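Local structure of hypothetical protein yxiM (Bacillus subtilis, 2O14) at residues D283-S286 against E287-S291; D83-N86 against G87-V91; I152-L155 against S156-P159. The protein is an uncharacterised member of the GDSL lipolytic enzyme family that probably acts as an ester hydrolase. All coordinates share one frame; numbering follows the deposited sequence.

Interaction 1: residues D283-S286 against E287-S291; sequences DFTS and EGIHS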
ATOM      1  N   ASP A 283      -6.363  22.096  15.222  1.00 28.17           N
ATOM      2  CA  ASP A 283      -5.179  22.897  15.525  1.00 27.74           C
ATOM      3  C   ASP A 283      -5.346  24.351  15.058  1.00 27.86           C
ATOM      4  O   ASP A 283      -4.485  24.906  14.369  1.00 25.23           O
ATOM      5  CB  ASP A 283      -3.934  22.285  14.876  1.00 33.21           C
ATOM      6  CG  ASP A 283      -3.563  20.934  15.470  1.00 34.95           C
ATOM      7  OD1 ASP A 283      -4.097  20.573  16.544  1.00 33.38           O
ATOM      8  OD2 ASP A 283      -2.724  20.235  14.861  1.00 35.11           O
ATOM      9  N   PHE A 284      -6.470  24.953  15.439  1.00 30.89           N
ATOM     10  CA  PHE A 284      -6.785  26.339  15.101  1.00 32.10           C
ATOM     11  C   PHE A 284      -6.589  27.216  16.327  1.00 33.70           C
ATOM     12  O   PHE A 284      -6.958  26.823  17.435  1.00 34.98           O
ATOM     13  CB  PHE A 284      -8.243  26.462  14.659  1.00 28.12           C
ATOM     14  CG  PHE A 284      -8.477  26.122  13.220  1.00 27.81           C
ATOM     15  CD1 PHE A 284      -8.206  27.052  12.222  1.00 24.82           C
ATOM     16  CD2 PHE A 284      -8.986  24.874  12.860  1.00 27.07           C
ATOM     17  CE1 PHE A 284      -8.440  26.749  10.884  1.00 25.90           C
ATOM     18  CE2 PHE A 284      -9.225  24.560  11.518  1.00 25.55           C
ATOM     19  CZ  PHE A 284      -8.951  25.501  10.532  1.00 26.61           C
ATOM     20  N   THR A 285      -6.023  28.404  16.129  1.00 32.85           N
ATOM     21  CA  THR A 285      -5.810  29.338  17.232  1.00 33.43           C
ATOM     22  C   THR A 285      -7.077  30.175  17.404  1.00 34.04           C
ATOM     23  O   THR A 285      -8.071  29.970  16.699  1.00 31.81           O
ATOM     24  CB  THR A 285      -4.645  30.313  16.952  1.00 33.88           C
ATOM     25  OG1 THR A 285      -5.027  31.223  15.911  1.00 31.79           O
ATOM     26  CG2 THR A 285      -3.390  29.552  16.528  1.00 32.46           C
ATOM     27  N   SER A 286      -7.028  31.123  18.335  1.00 37.88           N
ATOM     28  CA  SER A 286      -8.154  32.011  18.609  1.00 39.84           C
ATOM     29  C   SER A 286      -8.441  32.853  17.373  1.00 39.23           C
ATOM     30  O   SER A 286      -9.596  33.146  17.052  1.00 39.04           O
ATOM     31  CB  SER A 286      -7.814  32.940  19.776  1.00 61.21           C
ATOM     32  OG  SER A 286      -7.234  32.217  20.845  1.00 65.86           O
ATOM     33  N   GLU A 287      -7.371  33.237  16.684  1.00 35.79           N
ATOM     34  CA  GLU A 287      -7.474  34.053  15.482  1.00 35.27           C
ATOM     35  C   GLU A 287      -7.901  33.254  14.253  1.00 32.84           C
ATOM     36  O   GLU A 287      -7.873  33.769  13.137  1.00 32.08           O
ATOM     37  CB  GLU A 287      -6.135  34.746  15.213  1.00 56.01           C
ATOM     38  CG  GLU A 287      -5.893  36.011  16.038  1.00 61.94           C
ATOM     39  CD  GLU A 287      -6.141  35.820  17.526  1.00 64.73           C
ATOM     40  OE1 GLU A 287      -7.320  35.765  17.941  1.00 65.71           O
ATOM     41  OE2 GLU A 287      -5.153  35.721  18.283  1.00 68.09           O
ATOM     42  N   GLY A 288      -8.291  31.998  14.461  1.00 29.82           N
ATOM     43  CA  GLY A 288      -8.727  31.164  13.353  1.00 27.35           C
ATOM     44  C   GLY A 288      -7.631  30.731  12.395  1.00 25.46           C
ATOM     45  O   GLY A 288      -7.900  30.442  11.231  1.00 25.23           O
ATOM     46  N   ILE A 289      -6.391  30.688  12.872  1.00 24.32           N
ATOM     47  CA  ILE A 289      -5.274  30.274  12.028  1.00 24.64           C
ATOM     48  C   ILE A 289      -4.881  28.846  12.398  1.00 25.31           C
ATOM     49  O   ILE A 289      -4.637  28.549  13.573  1.00 23.55           O
ATOM     50  CB  ILE A 289      -4.037  31.178  12.225  1.00 28.09           C
ATOM     51  CG1 ILE A 289      -4.409  32.657  12.017  1.00 28.89           C
ATOM     52  CG2 ILE A 289      -2.928  30.740  11.269  1.00 28.15           C
ATOM     53  CD1 ILE A 289      -4.997  32.993  10.646  1.00 27.33           C
ATOM     54  N   HIS A 290      -4.819  27.968  11.400  1.00 24.21           N
ATOM     55  CA  HIS A 290      -4.456  26.572  11.633  1.00 24.45           C
ATOM     56  C   HIS A 290      -2.939  26.393  11.632  1.00 24.46           C
ATOM     57  O   HIS A 290      -2.273  26.697  10.646  1.00 24.15           O
ATOM     58  CB  HIS A 290      -5.089  25.683  10.562  1.00 33.47           C
ATOM     59  CG  HIS A 290      -4.939  24.217  10.831  1.00 36.56           C
ATOM     60  ND1 HIS A 290      -3.720  23.570  10.786  1.00 36.20           N
ATOM     61  CD2 HIS A 290      -5.851  23.276  11.171  1.00 36.35           C
ATOM     62  CE1 HIS A 290      -3.890  22.296  11.088  1.00 37.02           C
ATOM     63  NE2 HIS A 290      -5.172  22.091  11.325  1.00 37.46           N
ATOM     64  N   SER A 291      -2.399  25.899  12.745  1.00 30.53           N
ATOM     65  CA  SER A 291      -0.960  25.687  12.883  1.00 30.12           C
ATOM     66  C   SER A 291      -0.639  24.356  13.560  1.00 30.70           C
ATOM     67  O   SER A 291      -1.257  23.999  14.561  1.00 29.76           O
ATOM     68  CB  SER A 291      -0.342  26.824  13.696  1.00 29.54           C
ATOM     69  OG  SER A 291       1.017  26.550  13.996  1.00 33.00           O
TER

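Interaction 2: residues D83-N86 against G87-V91; sequences DLPN and GLYEV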
ATOM      1  N   ASP A  83       3.102 -21.258 -13.410  1.00 25.27           N
ATOM      2  CA  ASP A  83       4.197 -21.076 -14.350  1.00 27.67           C
ATOM      3  C   ASP A  83       3.754 -20.069 -15.404  1.00 27.41           C
ATOM      4  O   ASP A  83       2.643 -20.161 -15.929  1.00 29.17           O
ATOM      5  CB  ASP A  83       4.561 -22.410 -15.006  1.00 22.46           C
ATOM      6  CG  ASP A  83       5.023 -23.440 -13.998  1.00 23.08           C
ATOM      7  OD1 ASP A  83       5.812 -23.076 -13.107  1.00 24.29           O
ATOM      8  OD2 ASP A  83       4.608 -24.612 -14.100  1.00 22.90           O
ATOM      9  N   LEU A  84       4.626 -19.111 -15.704  1.00 22.19           N
ATOM     10  CA  LEU A  84       4.323 -18.067 -16.682  1.00 21.37           C
ATOM     11  C   LEU A  84       5.559 -17.641 -17.465  1.00 20.48           C
ATOM     12  O   LEU A  84       6.657 -17.564 -16.912  1.00 19.37           O
ATOM     13  CB  LEU A  84       3.784 -16.819 -15.974  1.00 21.88           C
ATOM     14  CG  LEU A  84       2.574 -16.914 -15.044  1.00 22.77           C
ATOM     15  CD1 LEU A  84       2.419 -15.600 -14.279  1.00 20.58           C
ATOM     16  CD2 LEU A  84       1.327 -17.219 -15.853  1.00 22.09           C
ATOM     17  N   PRO A  85       5.398 -17.361 -18.768  1.00 23.00           N
ATOM     18  CA  PRO A  85       6.567 -16.928 -19.539  1.00 22.87           C
ATOM     19  C   PRO A  85       7.043 -15.647 -18.861  1.00 22.79           C
ATOM     20  O   PRO A  85       6.224 -14.883 -18.349  1.00 21.71           O
ATOM     21  CB  PRO A  85       5.985 -16.656 -20.923  1.00 26.75           C
ATOM     22  CG  PRO A  85       4.848 -17.648 -21.011  1.00 28.19           C
ATOM     23  CD  PRO A  85       4.221 -17.549 -19.636  1.00 25.67           C
ATOM     24  N   ASN A  86       8.349 -15.406 -18.845  1.00 23.02           N
ATOM     25  CA  ASN A  86       8.869 -14.201 -18.209  1.00 24.54           C
ATOM     26  C   ASN A  86       8.286 -12.931 -18.832  1.00 23.28           C
ATOM     27  O   ASN A  86       7.933 -12.908 -20.010  1.00 22.67           O
ATOM     28  CB  ASN A  86      10.397 -14.181 -18.297  1.00 29.09           C
ATOM     29  CG  ASN A  86      11.046 -15.166 -17.343  1.00 31.53           C
ATOM     30  OD1 ASN A  86      12.194 -15.573 -17.537  1.00 34.07           O
ATOM     31  ND2 ASN A  86      10.318 -15.547 -16.298  1.00 28.51           N
ATOM     32  N   GLY A  87       8.193 -11.880 -18.021  1.00 24.58           N
ATOM     33  CA  GLY A  87       7.657 -10.610 -18.482  1.00 23.97           C
ATOM     34  C   GLY A  87       7.017  -9.855 -17.330  1.00 23.61           C
ATOM     35  O   GLY A  87       7.176 -10.245 -16.173  1.00 22.43           O
ATOM     36  N   LEU A  88       6.307  -8.773 -17.635  1.00 23.16           N
ATOM     37  CA  LEU A  88       5.626  -7.990 -16.608  1.00 23.25           C
ATOM     38  C   LEU A  88       4.156  -8.395 -16.628  1.00 24.56           C
ATOM     39  O   LEU A  88       3.535  -8.439 -17.693  1.00 26.30           O
ATOM     40  CB  LEU A  88       5.749  -6.494 -16.899  1.00 20.32           C
ATOM     41  CG  LEU A  88       5.137  -5.593 -15.820  1.00 20.92           C
ATOM     42  CD1 LEU A  88       6.024  -5.632 -14.576  1.00 18.55           C
ATOM     43  CD2 LEU A  88       5.010  -4.164 -16.338  1.00 20.57           C
ATOM     44  N   TYR A  89       3.597  -8.690 -15.460  1.00 18.86           N
ATOM     45  CA  TYR A  89       2.202  -9.111 -15.378  1.00 18.85           C
ATOM     46  C   TYR A  89       1.320  -8.232 -14.503  1.00 19.55           C
ATOM     47  O   TYR A  89       1.791  -7.569 -13.580  1.00 18.67           O
ATOM     48  CB  TYR A  89       2.102 -10.549 -14.855  1.00 17.64           C
ATOM     49  CG  TYR A  89       2.529 -11.605 -15.842  1.00 18.83           C
ATOM     50  CD1 TYR A  89       3.874 -11.888 -16.056  1.00 19.32           C
ATOM     51  CD2 TYR A  89       1.583 -12.307 -16.584  1.00 20.74           C
ATOM     52  CE1 TYR A  89       4.266 -12.851 -16.987  1.00 21.49           C
ATOM     53  CE2 TYR A  89       1.962 -13.268 -17.517  1.00 21.29           C
ATOM     54  CZ  TYR A  89       3.304 -13.535 -17.713  1.00 21.91           C
ATOM     55  OH  TYR A  89       3.687 -14.488 -18.631  1.00 22.81           O
ATOM     56  N   GLU A  90       0.031  -8.231 -14.816  1.00 18.34           N
ATOM     57  CA  GLU A  90      -0.941  -7.487 -14.041  1.00 19.88           C
ATOM     58  C   GLU A  90      -1.688  -8.557 -13.270  1.00 20.26           C
ATOM     59  O   GLU A  90      -2.163  -9.527 -13.859  1.00 20.14           O
ATOM     60  CB  GLU A  90      -1.922  -6.743 -14.945  1.00 26.57           C
ATOM     61  CG  GLU A  90      -3.031  -6.030 -14.169  1.00 29.42           C
ATOM     62  CD  GLU A  90      -4.073  -5.393 -15.074  1.00 32.84           C
ATOM     63  OE1 GLU A  90      -4.939  -6.124 -15.611  1.00 32.77           O
ATOM     64  OE2 GLU A  90      -4.020  -4.157 -15.250  1.00 34.02           O
ATOM     65  N   VAL A  91      -1.779  -8.394 -11.956  1.00 21.28           N
ATOM     66  CA  VAL A  91      -2.477  -9.362 -11.132  1.00 21.34           C
ATOM     67  C   VAL A  91      -3.656  -8.729 -10.401  1.00 22.02           C
ATOM     68  O   VAL A  91      -3.484  -7.817  -9.590  1.00 22.60           O
ATOM     69  CB  VAL A  91      -1.535  -9.990 -10.085  1.00 22.09           C
ATOM     70  CG1 VAL A  91      -2.295 -11.022  -9.254  1.00 23.08           C
ATOM     71  CG2 VAL A  91      -0.354 -10.635 -10.772  1.00 21.24           C
TER

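Interaction 3: residues I152-L155 against S156-P159; sequences IKKL and SDQP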
ATOM      1  N   ILE A 152      -4.678 -12.993 -13.991  1.00 22.00           N
ATOM      2  CA  ILE A 152      -3.303 -12.657 -14.322  1.00 21.38           C
ATOM      3  C   ILE A 152      -3.183 -12.353 -15.815  1.00 23.16           C
ATOM      4  O   ILE A 152      -3.452 -13.208 -16.659  1.00 23.93           O
ATOM      5  CB  ILE A 152      -2.385 -13.825 -13.926  1.00 21.51           C
ATOM      6  CG1 ILE A 152      -2.566 -14.112 -12.428  1.00 18.54           C
ATOM      7  CG2 ILE A 152      -0.935 -13.502 -14.254  1.00 20.16           C
ATOM      8  CD1 ILE A 152      -1.978 -15.427 -11.969  1.00 19.10           C
ATOM      9  N   LYS A 153      -2.783 -11.126 -16.134  1.00 23.97           N
ATOM     10  CA  LYS A 153      -2.654 -10.705 -17.522  1.00 24.12           C
ATOM     11  C   LYS A 153      -1.253 -10.182 -17.826  1.00 22.84           C
ATOM     12  O   LYS A 153      -0.701  -9.378 -17.074  1.00 19.64           O
ATOM     13  CB  LYS A 153      -3.689  -9.618 -17.822  1.00 31.86           C
ATOM     14  CG  LYS A 153      -3.886  -9.355 -19.302  1.00 36.46           C
ATOM     15  CD  LYS A 153      -4.887  -8.240 -19.563  1.00 37.37           C
ATOM     16  CE  LYS A 153      -4.315  -6.880 -19.203  1.00 39.82           C
ATOM     17  NZ  LYS A 153      -5.204  -5.777 -19.671  1.00 43.48           N
ATOM     18  N   LYS A 154      -0.683 -10.633 -18.938  1.00 21.96           N
ATOM     19  CA  LYS A 154       0.653 -10.207 -19.327  1.00 22.38           C
ATOM     20  C   LYS A 154       0.614  -8.810 -19.947  1.00 22.50           C
ATOM     21  O   LYS A 154      -0.165  -8.551 -20.860  1.00 22.21           O
ATOM     22  CB  LYS A 154       1.260 -11.209 -20.312  1.00 25.91           C
ATOM     23  CG  LYS A 154       2.739 -10.978 -20.588  1.00 27.92           C
ATOM     24  CD  LYS A 154       3.369 -12.120 -21.374  1.00 28.09           C
ATOM     25  CE  LYS A 154       4.865 -11.882 -21.533  1.00 33.37           C
ATOM     26  NZ  LYS A 154       5.579 -12.986 -22.238  1.00 33.84           N
ATOM     27  N   LEU A 155       1.462  -7.916 -19.447  1.00 24.32           N
ATOM     28  CA  LEU A 155       1.517  -6.543 -19.939  1.00 25.45           C
ATOM     29  C   LEU A 155       2.662  -6.290 -20.912  1.00 26.47           C
ATOM     30  O   LEU A 155       2.536  -5.481 -21.830  1.00 26.48           O
ATOM     31  CB  LEU A 155       1.652  -5.570 -18.763  1.00 26.47           C
ATOM     32  CG  LEU A 155       0.503  -5.546 -17.749  1.00 27.75           C
ATOM     33  CD1 LEU A 155       0.905  -4.708 -16.542  1.00 25.48           C
ATOM     34  CD2 LEU A 155      -0.753  -4.983 -18.405  1.00 25.29           C
ATOM     35  N   SER A 156       3.780  -6.977 -20.712  1.00 26.68           N
ATOM     36  CA  SER A 156       4.940  -6.780 -21.575  1.00 25.31           C
ATOM     37  C   SER A 156       5.870  -7.980 -21.543  1.00 25.78           C
ATOM     38  O   SER A 156       5.879  -8.726 -20.566  1.00 24.78           O
ATOM     39  CB  SER A 156       5.706  -5.539 -21.119  1.00 22.96           C
ATOM     40  OG  SER A 156       6.994  -5.485 -21.707  1.00 23.96           O
ATOM     41  N   ASP A 157       6.645  -8.165 -22.612  1.00 23.33           N
ATOM     42  CA  ASP A 157       7.597  -9.271 -22.675  1.00 24.27           C
ATOM     43  C   ASP A 157       8.854  -8.886 -21.916  1.00 23.02           C
ATOM     44  O   ASP A 157       9.720  -9.726 -21.658  1.00 23.01           O
ATOM     45  CB  ASP A 157       7.976  -9.605 -24.123  1.00 34.42           C
ATOM     46  CG  ASP A 157       6.819 -10.186 -24.915  1.00 38.26           C
ATOM     47  OD1 ASP A 157       6.029 -10.965 -24.337  1.00 38.34           O
ATOM     48  OD2 ASP A 157       6.714  -9.873 -26.122  1.00 40.52           O
ATOM     49  N   GLN A 158       8.958  -7.604 -21.581  1.00 20.73           N
ATOM     50  CA  GLN A 158      10.101  -7.099 -20.834  1.00 22.66           C
ATOM     51  C   GLN A 158       9.790  -7.274 -19.356  1.00 22.84           C
ATOM     52  O   GLN A 158       8.877  -6.638 -18.828  1.00 22.45           O
ATOM     53  CB  GLN A 158      10.324  -5.616 -21.121  1.00 33.32           C
ATOM     54  CG  GLN A 158      10.715  -5.290 -22.545  1.00 38.63           C
ATOM     55  CD  GLN A 158      12.004  -5.958 -22.959  1.00 40.79           C
ATOM     56  OE1 GLN A 158      12.957  -6.040 -22.178  1.00 41.78           O
ATOM     57  NE2 GLN A 158      12.050  -6.435 -24.199  1.00 44.48           N
ATOM     58  N   PRO A 159      10.541  -8.138 -18.665  1.00 28.49           N
ATOM     59  CA  PRO A 159      10.275  -8.341 -17.239  1.00 28.28           C
ATOM     60  C   PRO A 159      10.830  -7.210 -16.381  1.00 28.31           C
ATOM     61  O   PRO A 159      11.676  -7.431 -15.516  1.00 28.96           O
ATOM     62  CB  PRO A 159      10.943  -9.681 -16.957  1.00 28.24           C
ATOM     63  CG  PRO A 159      12.151  -9.619 -17.833  1.00 29.96           C
ATOM     64  CD  PRO A 159      11.611  -9.036 -19.137  1.00 28.76           C
TER

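Interaction 1: residues D283-S286 against E287-S291
Glu287 and Gly288 follow Thr285 and Ser286 round a type I beta turn from Thr285 to Gly288, in the loop between strand 271-275 and helix 298-307 of the GDSL-family hydrolase domain. The amide of Glu287 makes a weak hydrogen bond to Thr285 OG1 (3.2 Å), its N-H...O angle bent to 125°. Gly288 closes the turn: its N donates to Thr285 O at 3.0 Å, and its positive phi suits glycine. At Ile289 the amide gives Thr285 OG1 a second weak bond, while Ile289 O accepts from Thr285 N at 2.9 Å. With chi1 of 70°, Thr285 holds OG1 between its backbone N and carbonyl carbon, turned inward to both amides. His290 pairs with Phe284 in a single beta bridge and also through its side chain. His290 CB lies over one face of the Phe284 ring, 3.9 Å from the centroid, and the imidazole edge is directed at that ring in a T-shaped pair with planes at 89°. Asp283 CB and Asp283 O sit over a face of the imidazole, whose nitrogens bond to Ser320 OG and Arg280 O. Replacing Phe284 by an alanine removes the ring, and His290 would probably lose the aromatic surface it rests on, with a gap likely beside Phe323. Ser291 N donates to Asp283 O (2.8 Å). Asp283 OD2 is itself engaged by Ser292 OG, Arg280 N and Arg295 NE. The chemistry therefore divides: backbone bonds shape the loop, aromatic contacts seat it against helix 315-326, and the bonds to both imidazole nitrogens are likely to fix the His290 ring's rotation.

Interaction 2: residues D83-N86 against G87-V91
Tyr89 folds back against Leu84, which lies over its face, and Pro85, which meets its hydroxyl end, in the connection from strand 80-83 to strand 87-95, which passes from one sheet to the other of the galactose-binding-like beta-sandwich domain. Two side-chain conformations bring this about. Tyr89 keeps CG anti to its carbonyl carbon (chi1 -73°), a setting that sends the phenol back along the incoming loop. Leu84, with chi1 of -55° and chi2 near trans, extends CD1 over the centre of the Tyr89 ring. The CH-pi approach is nearly along the ring normal: Leu84 CD1 lies 4.0 Å from the ring centroid and 8° off the normal. Nearer the phenol end, Leu84 CB packs against Tyr89 CZ at 3.7 Å, and so one leucine spans the ring from middle to rim. Strand residues Ile152 and Lys154 add further contacts to the tyrosine. Pro85 crosses Tyr89 at about a right angle, its CD 3.3 Å from Tyr89 OH. Between Asn86 and the strand, Gly87 takes a backbone conformation at which a CB would collide with Asn86 O. The aromatic ring is held by its edge as well as its face: Tyr89 OH donates to Pro85 O across 2.6 Å, lying in the carbonyl plane on a lone pair.

Interaction 3: residues I152-L155 against S156-P159
Lys154 reaches past Ser156 to Asp157, linking the end of strand 146-156 to the loop that follows it. Its path begins at CB, which packs on the ring of Tyr89 from the neighbouring strand 87-95, Tyr89 CE2 being the atom met. A chi1 of -170° places CG anti to the backbone N and beside the carbonyl carbon, and this directs the chain forward, in the sense of the sequence. Lys154 CG accordingly runs alongside the next peptides, 3.9 Å from Ser156 O. Beyond it every torsion is near trans, so the chain advances fully extended. Lys154 CD comes within 4.1 Å of Asp157 OD1, a loose approach, whereas CE approaches two oxygens, Ser156 O at 3.5 Å and Asp157 OD1 at 3.2 Å. The tip completes the contact. Lys154 NZ forms a hydrogen-bonded salt bridge with Asp157 OD1 at 2.9 Å, meeting the carboxylate on its anti side and 15° out of its plane. The two side chains cross at about a right angle, and one carboxylate oxygen does the gripping. The ammonium also has a weak hydrogen bond to the neutral Asn86 O, and Asp157 OD1 a long, weak ion pair with Lys14.

Ser156 begins the turn that follows. Its OG, anti to its own backbone N, accepts from Gln158 N at 2.9 Å with an N-H...O angle of 158°, a bond consistent with holding the bend. Just before this bend, Leu155 and Ser156 both face Leu88. The arrangement is that of a classic beta bulge at the end of an antiparallel strand, followed directly by an ST turn.

How the interactions relate
From the N terminus, interaction 2 comes first and closes the short loop between strands 80-83 and 87-95. Interaction 3 follows where strand 146-156 passes into the loop toward strand 164-169, and interaction 1 closes a turn between strand 271-275 and helix 298-307. All three are in series; none nests or crosses. Interactions 2 and 3 nevertheless meet, their centres about 5 Å apart, because their strands are antiparallel neighbours: Leu88 O lies 2.8 Å from Leu155 N, a probable hydrogen bond. Interaction 1, in the GDSL hydrolase part of the chain, is remote, its centre about 53 Å from that of interaction 2 and on the opposite side of the chain's centre.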